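PDB 6M1U: RNA N6-adenosine-methyltransferase METTL16,RNA N6-adenosine-methyltransferase METTL16 from Homo sapiens, which methylates adenosine at N6 in RNAs such as U6 snRNA, the vertebrate conserved region modelled here probably helping to bind that RNA. Local coordinates for residues Thr5-Ala10 and Asp122-Met127; Thr27-Val32 and Val116-Asp121; Glu39-Asp44 and Thr143-Gln148; Ser60-Ala65 and Lys111-Val116. One frame throughout, in Å; residues are numbered along the deposited sequence.

Interaction 1 (Thr5-Ala10 and Asp122-Met127); sequences TFVVLA and DALVEM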
loop_
_atom_site.group_PDB
_atom_site.type_symbol
_atom_site.label_atom_id
_atom_site.label_comp_id
_atom_site.label_asym_id
_atom_site.label_seq_id
_atom_site.Cartn_x
_atom_site.Cartn_y
_atom_site.Cartn_z
ATOM N N THR A 5 4.122 1.348 9.778
ATOM C CA THR A 5 3.818 2.530 8.990
ATOM C C THR A 5 4.999 2.915 8.118
ATOM O O THR A 5 6.120 2.439 8.300
ATOM C CB THR A 5 3.441 3.708 9.866
ATOM O OG1 THR A 5 4.519 3.957 10.762
ATOM C CG2 THR A 5 2.194 3.385 10.647
ATOM N N PHE A 6 4.714 3.769 7.138
ATOM C CA PHE A 6 5.732 4.464 6.370
ATOM C C PHE A 6 5.066 5.633 5.662
ATOM O O PHE A 6 3.974 5.482 5.113
ATOM C CB PHE A 6 6.456 3.526 5.382
ATOM C CG PHE A 6 5.670 3.178 4.140
ATOM C CD1 PHE A 6 4.911 2.014 4.086
ATOM C CD2 PHE A 6 5.730 3.981 3.012
ATOM C CE1 PHE A 6 4.205 1.673 2.941
ATOM C CE2 PHE A 6 5.005 3.646 1.863
ATOM C CZ PHE A 6 4.248 2.488 1.831
ATOM N N VAL A 7 5.717 6.789 5.706
ATOM C CA VAL A 7 5.232 8.004 5.059
ATOM C C VAL A 7 5.490 7.908 3.559
ATOM O O VAL A 7 6.485 7.324 3.124
ATOM C CB VAL A 7 5.933 9.249 5.651
ATOM C CG1 VAL A 7 5.799 10.436 4.720
ATOM C CG2 VAL A 7 5.387 9.604 7.023
ATOM N N VAL A 8 4.582 8.448 2.756
ATOM C CA VAL A 8 4.899 8.884 1.404
ATOM C C VAL A 8 4.945 10.407 1.429
ATOM O O VAL A 8 3.940 11.063 1.737
ATOM C CB VAL A 8 3.871 8.381 0.383
ATOM C CG1 VAL A 8 4.175 8.963 -0.964
ATOM C CG2 VAL A 8 3.897 6.878 0.287
ATOM N N LEU A 9 6.110 10.972 1.123
ATOM C CA LEU A 9 6.278 12.423 1.152
ATOM C C LEU A 9 5.430 13.120 0.079
ATOM O O LEU A 9 5.223 12.595 -1.024
ATOM C CB LEU A 9 7.758 12.794 0.968
ATOM C CG LEU A 9 8.672 12.657 2.187
ATOM C CD1 LEU A 9 10.126 12.862 1.811
ATOM C CD2 LEU A 9 8.232 13.634 3.264
ATOM N N ALA A 10 4.967 14.341 0.414
ATOM C CA ALA A 10 4.082 15.109 -0.464
ATOM C C ALA A 10 4.690 15.341 -1.842
ATOM O O ALA A 10 3.945 15.589 -2.799
ATOM C CB ALA A 10 3.717 16.445 0.183
ATOM N N ASP A 122 2.069 15.071 3.955
ATOM C CA ASP A 122 2.388 13.816 3.295
ATOM C C ASP A 122 1.286 12.787 3.539
ATOM O O ASP A 122 0.225 13.084 4.100
ATOM C CB ASP A 122 3.740 13.293 3.789
ATOM C CG ASP A 122 4.802 14.377 3.865
ATOM O OD1 ASP A 122 5.222 14.889 2.802
ATOM O OD2 ASP A 122 5.214 14.713 4.996
ATOM N N ALA A 123 1.569 11.549 3.144
ATOM C CA ALA A 123 0.660 10.427 3.299
ATOM C C ALA A 123 1.261 9.425 4.269
ATOM O O ALA A 123 2.415 9.012 4.111
ATOM C CB ALA A 123 0.396 9.742 1.965
ATOM N N LEU A 124 0.477 9.025 5.257
ATOM C CA LEU A 124 0.867 7.950 6.151
ATOM C C LEU A 124 0.232 6.659 5.663
ATOM O O LEU A 124 -0.986 6.596 5.471
ATOM C CB LEU A 124 0.421 8.250 7.577
ATOM C CG LEU A 124 1.015 7.358 8.652
ATOM C CD1 LEU A 124 2.532 7.488 8.647
ATOM C CD2 LEU A 124 0.424 7.734 9.996
ATOM N N VAL A 125 1.048 5.635 5.468
ATOM C CA VAL A 125 0.562 4.304 5.120
ATOM C C VAL A 125 0.618 3.465 6.389
ATOM O O VAL A 125 1.707 3.200 6.905
ATOM C CB VAL A 125 1.393 3.662 3.998
ATOM C CG1 VAL A 125 0.868 2.308 3.684
ATOM C CG2 VAL A 125 1.389 4.518 2.735
ATOM N N GLU A 126 -0.537 3.084 6.935
ATOM C CA GLU A 126 -0.576 2.106 8.019
ATOM C C GLU A 126 -0.934 0.732 7.471
ATOM O O GLU A 126 -1.832 0.597 6.630
ATOM C CB GLU A 126 -1.596 2.453 9.114
ATOM C CG GLU A 126 -1.880 3.907 9.388
ATOM C CD GLU A 126 -2.829 4.093 10.580
ATOM O OE1 GLU A 126 -3.741 3.248 10.797
ATOM O OE2 GLU A 126 -2.645 5.097 11.310
ATOM N N MET A 127 -0.274 -0.295 7.993
ATOM C CA MET A 127 -0.672 -1.674 7.730
ATOM C C MET A 127 -0.959 -2.364 9.053
ATOM O O MET A 127 -0.117 -2.355 9.950
ATOM C CB MET A 127 0.407 -2.407 6.952
ATOM C CG MET A 127 0.758 -1.690 5.688
ATOM S SD MET A 127 1.676 -2.772 4.612
ATOM C CE MET A 127 0.897 -4.374 4.903
#

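Interaction 2 (Thr27-Val32 and Val116-Asp121); sequences TAEGIV and VKKEVD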
loop_
_atom_site.group_PDB
_atom_site.type_symbol
_atom_site.label_atom_id
_atom_site.label_comp_id
_atom_site.label_asym_id
_atom_site.label_seq_id
_atom_site.Cartn_x
_atom_site.Cartn_y
_atom_site.Cartn_z
ATOM N N THR A 27 -5.632 15.914 -10.831
ATOM C CA THR A 27 -6.906 15.208 -10.962
ATOM C C THR A 27 -7.494 14.815 -9.607
ATOM O O THR A 27 -8.538 15.333 -9.198
ATOM C CB THR A 27 -6.715 13.990 -11.871
ATOM O OG1 THR A 27 -5.696 13.151 -11.319
ATOM C CG2 THR A 27 -6.312 14.430 -13.275
ATOM N N ALA A 28 -6.817 13.922 -8.877
ATOM C CA ALA A 28 -7.378 13.233 -7.718
ATOM C C ALA A 28 -6.542 13.490 -6.470
ATOM O O ALA A 28 -5.338 13.746 -6.561
ATOM C CB ALA A 28 -7.452 11.723 -7.960
ATOM N N GLU A 29 -7.197 13.402 -5.308
ATOM C CA GLU A 29 -6.536 13.614 -3.993
ATOM C C GLU A 29 -5.179 12.907 -3.993
ATOM O O GLU A 29 -4.952 12.070 -4.881
ATOM C CB GLU A 29 -7.418 13.079 -2.866
ATOM C CG GLU A 29 -8.386 14.108 -2.315
ATOM C CD GLU A 29 -8.018 14.643 -0.944
ATOM O OE1 GLU A 29 -7.350 15.693 -0.880
ATOM O OE2 GLU A 29 -8.401 14.008 0.056
ATOM N N GLY A 30 -4.324 13.228 -3.019
ATOM C CA GLY A 30 -2.980 12.625 -2.932
ATOM C C GLY A 30 -3.017 11.219 -2.365
ATOM O O GLY A 30 -2.312 10.351 -2.906
ATOM N N ILE A 31 -3.812 11.000 -1.315
ATOM C CA ILE A 31 -3.910 9.657 -0.672
ATOM C C ILE A 31 -4.646 8.698 -1.614
ATOM O O ILE A 31 -4.347 7.494 -1.574
ATOM C CB ILE A 31 -4.581 9.745 0.711
ATOM C CG1 ILE A 31 -6.021 10.252 0.620
ATOM C CG2 ILE A 31 -3.751 10.592 1.659
ATOM C CD1 ILE A 31 -6.654 10.520 1.962
ATOM N N VAL A 32 -5.572 9.215 -2.425
ATOM C CA VAL A 32 -6.326 8.355 -3.382
ATOM C C VAL A 32 -5.342 7.849 -4.439
ATOM O O VAL A 32 -5.337 6.639 -4.715
ATOM C CB VAL A 32 -7.489 9.121 -4.037
ATOM C CG1 VAL A 32 -7.987 8.412 -5.285
ATOM C CG2 VAL A 32 -8.629 9.352 -3.062
ATOM N N VAL A 116 -4.373 4.425 3.989
ATOM C CA VAL A 116 -3.555 5.498 3.437
ATOM C C VAL A 116 -4.153 6.795 3.953
ATOM O O VAL A 116 -5.235 7.201 3.519
ATOM C CB VAL A 116 -3.498 5.455 1.904
ATOM C CG1 VAL A 116 -2.553 6.516 1.414
ATOM C CG2 VAL A 116 -3.050 4.067 1.428
ATOM N N LYS A 117 -3.526 7.368 4.982
ATOM C CA LYS A 117 -4.096 8.583 5.620
ATOM C C LYS A 117 -3.196 9.796 5.383
ATOM O O LYS A 117 -1.974 9.618 5.244
ATOM C CB LYS A 117 -4.303 8.350 7.119
ATOM C CG LYS A 117 -3.904 6.971 7.623
ATOM C CD LYS A 117 -3.616 6.941 9.107
ATOM C CE LYS A 117 -4.869 6.881 9.953
ATOM N NZ LYS A 117 -4.554 6.905 11.399
ATOM N N LYS A 118 -3.863 10.934 5.209
ATOM C CA LYS A 118 -3.190 12.218 4.950
ATOM C C LYS A 118 -2.802 12.736 6.314
ATOM O O LYS A 118 -3.680 13.105 7.067
ATOM C CB LYS A 118 -4.149 13.211 4.297
ATOM C CG LYS A 118 -3.541 14.548 3.920
ATOM C CD LYS A 118 -4.520 15.474 3.234
ATOM C CE LYS A 118 -3.909 16.812 2.885
ATOM N NZ LYS A 118 -4.872 17.718 2.213
ATOM N N GLU A 119 -1.515 12.682 6.587
ATOM C CA GLU A 119 -0.972 13.127 7.878
ATOM C C GLU A 119 -0.067 14.290 7.521
ATOM O O GLU A 119 0.690 14.123 6.561
ATOM C CB GLU A 119 -0.191 11.975 8.495
ATOM C CG GLU A 119 0.387 12.275 9.855
ATOM C CD GLU A 119 1.820 11.797 9.971
ATOM O OE1 GLU A 119 2.596 12.070 9.056
ATOM O OE2 GLU A 119 2.147 11.146 10.963
ATOM N N VAL A 120 -0.240 15.428 8.195
ATOM C CA VAL A 120 0.572 16.635 7.885
ATOM C C VAL A 120 0.378 16.937 6.407
ATOM O O VAL A 120 -0.760 17.131 5.978
ATOM C CB VAL A 120 2.059 16.483 8.237
ATOM C CG1 VAL A 120 2.840 17.702 7.780
ATOM C CG2 VAL A 120 2.248 16.243 9.723
ATOM N N ASP A 121 1.465 16.932 5.653
ATOM C CA ASP A 121 1.320 17.323 4.254
ATOM C C ASP A 121 1.421 16.084 3.387
ATOM O O ASP A 121 0.960 16.060 2.240
ATOM C CB ASP A 121 2.399 18.328 3.828
ATOM C CG ASP A 121 2.364 19.607 4.632
ATOM O OD1 ASP A 121 1.334 19.862 5.294
ATOM O OD2 ASP A 121 3.368 20.362 4.588
#

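Interaction 3 (Glu39-Asp44 and Thr143-Gln148); sequences EKILTD and TYIRNQ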
loop_
_atom_site.group_PDB
_atom_site.type_symbol
_atom_site.label_atom_id
_atom_site.label_comp_id
_atom_site.label_asym_id
_atom_site.label_seq_id
_atom_site.Cartn_x
_atom_site.Cartn_y
_atom_site.Cartn_z
ATOM N N GLU A 39 -2.840 -0.453 -5.048
ATOM C CA GLU A 39 -3.743 -1.420 -5.669
ATOM C C GLU A 39 -3.110 -2.035 -6.906
ATOM O O GLU A 39 -3.228 -3.244 -7.137
ATOM C CB GLU A 39 -5.071 -0.751 -6.016
ATOM C CG GLU A 39 -5.947 -0.460 -4.815
ATOM C CD GLU A 39 -7.157 0.416 -5.132
ATOM O OE1 GLU A 39 -7.208 1.070 -6.199
ATOM O OE2 GLU A 39 -8.075 0.446 -4.286
ATOM N N LYS A 40 -2.396 -1.225 -7.695
ATOM C CA LYS A 40 -1.663 -1.760 -8.836
ATOM C C LYS A 40 -0.590 -2.748 -8.379
ATOM O O LYS A 40 -0.445 -3.835 -8.946
ATOM C CB LYS A 40 -1.042 -0.607 -9.631
ATOM C CG LYS A 40 -0.948 -0.845 -11.132
ATOM C CD LYS A 40 0.300 -1.607 -11.507
ATOM C CE LYS A 40 0.084 -2.346 -12.824
ATOM N NZ LYS A 40 1.391 -2.734 -13.468
ATOM N N ILE A 41 0.151 -2.398 -7.332
ATOM C CA ILE A 41 1.245 -3.246 -6.872
ATOM C C ILE A 41 0.719 -4.582 -6.369
ATOM O O ILE A 41 1.337 -5.637 -6.584
ATOM C CB ILE A 41 2.037 -2.508 -5.779
ATOM C CG1 ILE A 41 2.798 -1.336 -6.396
ATOM C CG2 ILE A 41 2.914 -3.499 -4.983
ATOM C CD1 ILE A 41 3.195 -0.319 -5.415
ATOM N N LEU A 42 -0.415 -4.555 -5.663
ATOM C CA LEU A 42 -0.945 -5.781 -5.077
ATOM C C LEU A 42 -1.506 -6.685 -6.155
ATOM O O LEU A 42 -1.182 -7.878 -6.183
ATOM C CB LEU A 42 -2.008 -5.476 -4.014
ATOM C CG LEU A 42 -1.458 -4.722 -2.797
ATOM C CD1 LEU A 42 -2.543 -4.309 -1.813
ATOM C CD2 LEU A 42 -0.408 -5.542 -2.115
ATOM N N THR A 43 -2.331 -6.139 -7.073
ATOM C CA THR A 43 -2.883 -7.005 -8.121
ATOM C C THR A 43 -1.765 -7.687 -8.899
ATOM O O THR A 43 -1.884 -8.866 -9.241
ATOM C CB THR A 43 -3.788 -6.251 -9.104
ATOM O OG1 THR A 43 -2.997 -5.291 -9.788
ATOM C CG2 THR A 43 -4.935 -5.551 -8.421
ATOM N N ASP A 44 -0.657 -6.980 -9.140
ATOM C CA ASP A 44 0.484 -7.583 -9.819
ATOM C C ASP A 44 1.023 -8.785 -9.054
ATOM O O ASP A 44 1.475 -9.749 -9.677
ATOM C CB ASP A 44 1.587 -6.537 -10.035
ATOM C CG ASP A 44 1.193 -5.459 -11.068
ATOM O OD1 ASP A 44 0.112 -5.590 -11.706
ATOM O OD2 ASP A 44 1.962 -4.473 -11.233
ATOM N N THR A 143 7.531 -3.841 3.467
ATOM C CA THR A 143 8.813 -3.460 2.887
ATOM C C THR A 143 8.788 -3.616 1.376
ATOM O O THR A 143 9.387 -2.806 0.664
ATOM C CB THR A 143 9.954 -4.290 3.481
ATOM O OG1 THR A 143 9.877 -4.266 4.908
ATOM C CG2 THR A 143 11.303 -3.713 3.085
ATOM N N TYR A 144 8.080 -4.628 0.863
ATOM C CA TYR A 144 8.034 -4.797 -0.582
ATOM C C TYR A 144 7.250 -3.673 -1.232
ATOM O O TYR A 144 7.737 -3.038 -2.175
ATOM C CB TYR A 144 7.443 -6.148 -0.960
ATOM C CG TYR A 144 7.204 -6.256 -2.449
ATOM C CD1 TYR A 144 8.261 -6.455 -3.327
ATOM C CD2 TYR A 144 5.918 -6.144 -2.979
ATOM C CE1 TYR A 144 8.049 -6.543 -4.699
ATOM C CE2 TYR A 144 5.696 -6.217 -4.340
ATOM C CZ TYR A 144 6.763 -6.423 -5.203
ATOM O OH TYR A 144 6.538 -6.500 -6.569
ATOM N N ILE A 145 6.043 -3.394 -0.721
ATOM C CA ILE A 145 5.184 -2.373 -1.325
ATOM C C ILE A 145 5.891 -1.023 -1.357
ATOM O O ILE A 145 6.032 -0.400 -2.415
ATOM C CB ILE A 145 3.846 -2.282 -0.571
ATOM C CG1 ILE A 145 3.005 -3.542 -0.831
ATOM C CG2 ILE A 145 3.120 -0.964 -0.941
ATOM C CD1 ILE A 145 1.909 -3.817 0.215
ATOM N N ARG A 146 6.324 -0.546 -0.188
ATOM C CA ARG A 146 7.062 0.706 -0.103
ATOM C C ARG A 146 8.263 0.703 -1.038
ATOM O O ARG A 146 8.583 1.727 -1.650
ATOM C CB ARG A 146 7.489 0.941 1.344
ATOM C CG ARG A 146 8.247 2.220 1.592
ATOM C CD ARG A 146 8.538 2.352 3.069
ATOM N NE ARG A 146 9.252 3.582 3.389
ATOM C CZ ARG A 146 9.447 4.012 4.633
ATOM N NH1 ARG A 146 8.964 3.295 5.649
ATOM N NH2 ARG A 146 10.115 5.144 4.863
ATOM N N ASN A 147 8.923 -0.450 -1.189
ATOM C CA ASN A 147 10.010 -0.537 -2.158
ATOM C C ASN A 147 9.475 -0.377 -3.569
ATOM O O ASN A 147 10.021 0.395 -4.366
ATOM C CB ASN A 147 10.772 -1.857 -2.001
ATOM C CG ASN A 147 11.844 -1.794 -0.890
ATOM O OD1 ASN A 147 11.909 -0.829 -0.099
ATOM N ND2 ASN A 147 12.685 -2.829 -0.826
ATOM N N GLN A 148 8.363 -1.042 -3.872
ATOM C CA GLN A 148 7.778 -0.917 -5.201
ATOM C C GLN A 148 7.395 0.529 -5.497
ATOM O O GLN A 148 7.575 0.999 -6.626
ATOM C CB GLN A 148 6.570 -1.848 -5.337
ATOM C CG GLN A 148 6.387 -2.379 -6.748
ATOM C CD GLN A 148 7.609 -3.132 -7.255
ATOM O OE1 GLN A 148 7.959 -4.185 -6.737
ATOM N NE2 GLN A 148 8.263 -2.587 -8.273
#

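Interaction 4 (Ser60-Ala65 and Lys111-Val116); sequences SLFLTA and KCLINV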
loop_
_atom_site.group_PDB
_atom_site.type_symbol
_atom_site.label_atom_id
_atom_site.label_comp_id
_atom_site.label_asym_id
_atom_site.label_seq_id
_atom_site.Cartn_x
_atom_site.Cartn_y
_atom_site.Cartn_z
ATOM N N SER A 60 -8.860 2.963 2.571
ATOM C CA SER A 60 -8.464 1.687 3.154
ATOM C C SER A 60 -8.582 0.554 2.146
ATOM O O SER A 60 -9.589 0.442 1.436
ATOM C CB SER A 60 -9.318 1.336 4.373
ATOM O OG SER A 60 -9.336 2.406 5.297
ATOM N N LEU A 61 -7.566 -0.305 2.122
ATOM C CA LEU A 61 -7.621 -1.596 1.459
ATOM C C LEU A 61 -7.678 -2.705 2.495
ATOM O O LEU A 61 -6.899 -2.695 3.447
ATOM C CB LEU A 61 -6.384 -1.832 0.626
ATOM C CG LEU A 61 -6.252 -0.874 -0.503
ATOM C CD1 LEU A 61 -4.927 -1.216 -1.159
ATOM C CD2 LEU A 61 -7.454 -1.135 -1.384
ATOM N N PHE A 62 -8.567 -3.666 2.304
ATOM C CA PHE A 62 -8.471 -4.936 3.006
ATOM C C PHE A 62 -7.863 -5.949 2.047
ATOM O O PHE A 62 -8.326 -6.081 0.906
ATOM C CB PHE A 62 -9.830 -5.435 3.502
ATOM C CG PHE A 62 -9.727 -6.631 4.399
ATOM C CD1 PHE A 62 -9.710 -7.914 3.879
ATOM C CD2 PHE A 62 -9.603 -6.475 5.768
ATOM C CE1 PHE A 62 -9.593 -9.004 4.713
ATOM C CE2 PHE A 62 -9.471 -7.580 6.602
ATOM C CZ PHE A 62 -9.476 -8.829 6.074
ATOM N N LEU A 63 -6.813 -6.643 2.486
ATOM C CA LEU A 63 -6.131 -7.543 1.573
ATOM C C LEU A 63 -5.927 -8.912 2.206
ATOM O O LEU A 63 -5.843 -9.064 3.425
ATOM C CB LEU A 63 -4.794 -6.967 1.083
ATOM C CG LEU A 63 -3.683 -7.082 2.090
ATOM C CD1 LEU A 63 -2.722 -8.183 1.692
ATOM C CD2 LEU A 63 -2.988 -5.764 2.194
ATOM N N THR A 64 -5.866 -9.910 1.339
ATOM C CA THR A 64 -5.744 -11.310 1.709
ATOM C C THR A 64 -4.592 -11.857 0.888
ATOM O O THR A 64 -4.713 -11.973 -0.336
ATOM C CB THR A 64 -7.040 -12.061 1.405
ATOM O OG1 THR A 64 -8.079 -11.576 2.257
ATOM C CG2 THR A 64 -6.872 -13.516 1.643
ATOM N N ALA A 65 -3.469 -12.146 1.539
ATOM C CA ALA A 65 -2.344 -12.798 0.888
ATOM C C ALA A 65 -2.219 -14.218 1.421
ATOM O O ALA A 65 -2.804 -14.567 2.449
ATOM C CB ALA A 65 -1.044 -12.022 1.101
ATOM N N LYS A 111 -4.137 -11.813 6.543
ATOM C CA LYS A 111 -5.106 -10.747 6.318
ATOM C C LYS A 111 -4.638 -9.433 6.927
ATOM O O LYS A 111 -4.221 -9.407 8.090
ATOM C CB LYS A 111 -6.454 -11.137 6.930
ATOM C CG LYS A 111 -6.982 -12.429 6.420
ATOM C CD LYS A 111 -8.409 -12.592 6.829
ATOM C CE LYS A 111 -9.031 -13.852 6.220
ATOM N NZ LYS A 111 -10.246 -14.189 6.977
ATOM N N CYS A 112 -4.742 -8.341 6.155
ATOM C CA CYS A 112 -4.211 -7.031 6.528
ATOM C C CYS A 112 -5.125 -5.919 6.065
ATOM O O CYS A 112 -5.707 -5.982 4.978
ATOM C CB CYS A 112 -2.854 -6.709 5.908
ATOM S SG CYS A 112 -1.577 -7.822 6.366
ATOM N N LEU A 113 -5.173 -4.864 6.873
ATOM C CA LEU A 113 -5.804 -3.607 6.511
ATOM C C LEU A 113 -4.734 -2.552 6.233
ATOM O O LEU A 113 -4.001 -2.143 7.147
ATOM C CB LEU A 113 -6.728 -3.152 7.631
ATOM C CG LEU A 113 -7.566 -1.955 7.242
ATOM C CD1 LEU A 113 -8.555 -2.390 6.142
ATOM C CD2 LEU A 113 -8.254 -1.453 8.512
ATOM N N ILE A 114 -4.659 -2.091 4.983
ATOM C CA ILE A 114 -3.844 -0.923 4.645
ATOM C C ILE A 114 -4.732 0.310 4.704
ATOM O O ILE A 114 -5.766 0.367 4.018
ATOM C CB ILE A 114 -3.189 -1.046 3.258
ATOM C CG1 ILE A 114 -2.525 -2.417 3.060
ATOM C CG2 ILE A 114 -2.141 0.036 3.100
ATOM C CD1 ILE A 114 -1.708 -2.525 1.775
ATOM N N ASN A 115 -4.343 1.273 5.552
ATOM C CA ASN A 115 -4.886 2.629 5.542
ATOM C C ASN A 115 -3.887 3.568 4.875
ATOM O O ASN A 115 -2.686 3.515 5.160
ATOM C CB ASN A 115 -5.187 3.144 6.952
ATOM C CG ASN A 115 -6.305 2.384 7.624
ATOM O OD1 ASN A 115 -7.027 1.654 6.969
ATOM N ND2 ASN A 115 -6.459 2.554 8.931
ATOM N N VAL A 116 -4.373 4.425 3.989
ATOM C CA VAL A 116 -3.555 5.498 3.437
ATOM C C VAL A 116 -4.153 6.795 3.953
ATOM O O VAL A 116 -5.235 7.201 3.519
ATOM C CB VAL A 116 -3.498 5.455 1.904
ATOM C CG1 VAL A 116 -2.553 6.516 1.414
ATOM C CG2 VAL A 116 -3.050 4.067 1.428
#

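Interaction 1 (Thr5-Ala10 and Asp122-Met127)
Val-125 packs against one face of the Phe-6 ring, and this pair forms the tight part of the contact. CB of Val-125 sits over that face, 3.8 Å from the centroid and 19° off the normal, a CH-pi contact. CG1 of Val-125 reaches Phe-6 CE1 at 3.5 Å, while CG2 of Val-125 lies nearer CZ. CG of Phe-6 stands between the backbone N and the carbonyl carbon (chi1 76°), and the ring tip nears the neighbouring strand. Val-8 and Ala-123 continue this buried face, their CB atoms 4.1 Å apart, with Met-13 of helix 10-20 over them; Cys-142 of helix 136-153 packs on Phe-6. The opposite face, with Thr-5, Val-7, Leu-124 and Glu-126, is looser and nearer solvent: Val-7 CG2 meets Leu-124 CD1 at 3.9 Å, and Glu-126 turns its carboxylate to Lys-117. Two pairs of backbone hydrogen bonds tie Phe-6 to Val-125 and Val-8 to Ala-123. Beyond them Asp-122 OD1 lies close to Ala-10 N, a bond modelled too short to trust. This is an antiparallel beta ladder, strand 4-8 forming the edge of a sheet with helices packed on one face.

Interaction 2 (Thr27-Val32 and Val116-Asp121)
Ile-31, in the first turn of helix 30-44, comes closest to strand 108-119 at Val-116, with 5.9 Å between their CA atoms, and no hydrogen bond joins the two backbones. Ile-31 contributes the largest share. Its CG2, anti to its own carbonyl carbon, is set against the strand backbone where Lys-117 runs into Lys-118: it lies 3.6 Å from Lys-118 N and 3.7 Å from Lys-118 CB. CD1, on the other branch, lies 3.9 Å from Val-116 O. CB of Ile-31 rests 3.9 Å from CG1 of Val-116, the same methyl that touches the carbonyl oxygen of Ile-31 at 3.6 Å. That oxygen is also hydrogen-bonded by Thr-35 OG1. Val-34, Thr-35 and Ile-38 carry the packing on Val-116 along the helix. Lys-117 points to the other side of the strand, where its NZ forms a salt bridge with Glu-126. Further out Lys-118 stretches fully, and its NZ lies 4.5 Å from Glu-29 OE1, too far for a salt bridge. The chemistry is mainly apolar: packing seats the start of the helix on the strand, and the charges at the outer margin probably add only a weak, solvent-screened attraction.

Interaction 3 (Glu39-Asp44 and Thr143-Gln148)
Lys-40 O, one turn before the end of helix 30-44, takes two donors from the same face of its carbonyl plane: the backbone N of Asp-44 and OG1 of Thr-43, the latter at 3.1 Å and tilted 35° from the plane. The side chain of Lys-40 reaches forward one turn, and its NZ forms a salt bridge to the syn lone pair of Asp-44 OD2 at 2.9 Å. These bonds tie the last turn together within its own helix.

Across the contact the packing is apolar, with Ile-41 at its centre. Its CD1 packs 3.7 Å from CB of Gln-148, and CG1 lies 3.8 Å from CG of the same residue. The glutamine chain bends at chi2 (58°), and its amide end leads away from Ile-41, leaving the aliphatic part to make the contact. The other branch of Ile-41, CG2, is anti to the backbone N and approaches Tyr-144 CE2 obliquely at 3.9 Å. Beside it, CD2 of Leu-42 meets CD1 of Ile-145 at 3.7 Å, the two side chains meeting at a slant.

The short segment axes pass 10.3 Å apart, their N-to-C directions at 121°. Both helices lie on the same side of the sheet: Leu-42 and Ile-145 each reach Ile-114 of strand 108-119, and Leu-42 also touches Leu-61 of strand 58-67. Glu-39, facing strand 48-52, forms a salt bridge with Arg-51, while Tyr-144 packs on Leu-45 just past the helix end.

Interaction 4 (Ser60-Ala65 and Lys111-Val116)
Leu-61 and Ile-114 face each other as a hydrogen-bonded pair in an antiparallel ladder at the heart of the sheet. Leu-61 N gives to Ile-114 O at 2.7 Å, and Ile-114 N returns to Leu-61 O. Leu-63 and Cys-112 do the same: the acceptor of Leu-63 N is Cys-112 O, met nearly along the C=O axis at 169°, and Cys-112 N gives to Leu-63 O. Between these bonds the N-H and C=O groups turn outward to the flanking strands, Ser-60, Phe-62 and Thr-64 bonding to strand 48-52, and Lys-111 to Val-130 of strand 122-131. Among the side chains, Ser-60 OG donates to Asn-115 OD1 at 2.9 Å from above the amide plane, 51° out of it; Asn-115 ND2 has a weak bond to Glu-126, and Lys-111 NZ pairs with Glu-131. On that same face CZ of Phe-62 meets CB of Lys-111 at 3.9 Å, and Leu-113 CD1 lies near the plane of the ring, at its edge. The other face is apolar and meets the helices: Leu-141 touches Leu-63 and Ile-145 touches Ile-114. Here CD2 of Leu-63 fits against both CG1 and CD1 of Ile-114, 3.5 Å from each.

In the fold
Interactions 1 and 4 are two ladders of one antiparallel five-stranded sheet, their centres 14 Å apart; they join where strands 108-119 and 122-131 run side by side, Glu-126 O probably accepting from Asn-115 N. Interaction 2 shares Val-116 with interaction 4 and seats the start of helix 30-44 on strand 108-119. Interaction 3, its centre about 17 Å from that of interaction 2 and 12 Å from that of interaction 4, joins the end of that helix to helix 136-153 and meets interaction 4 at Ile-114. Along the chain, interaction 4 lies within the spans of the other three, while interaction 3 crosses 1 and 2. Residues far apart in sequence thus close one alpha+beta domain.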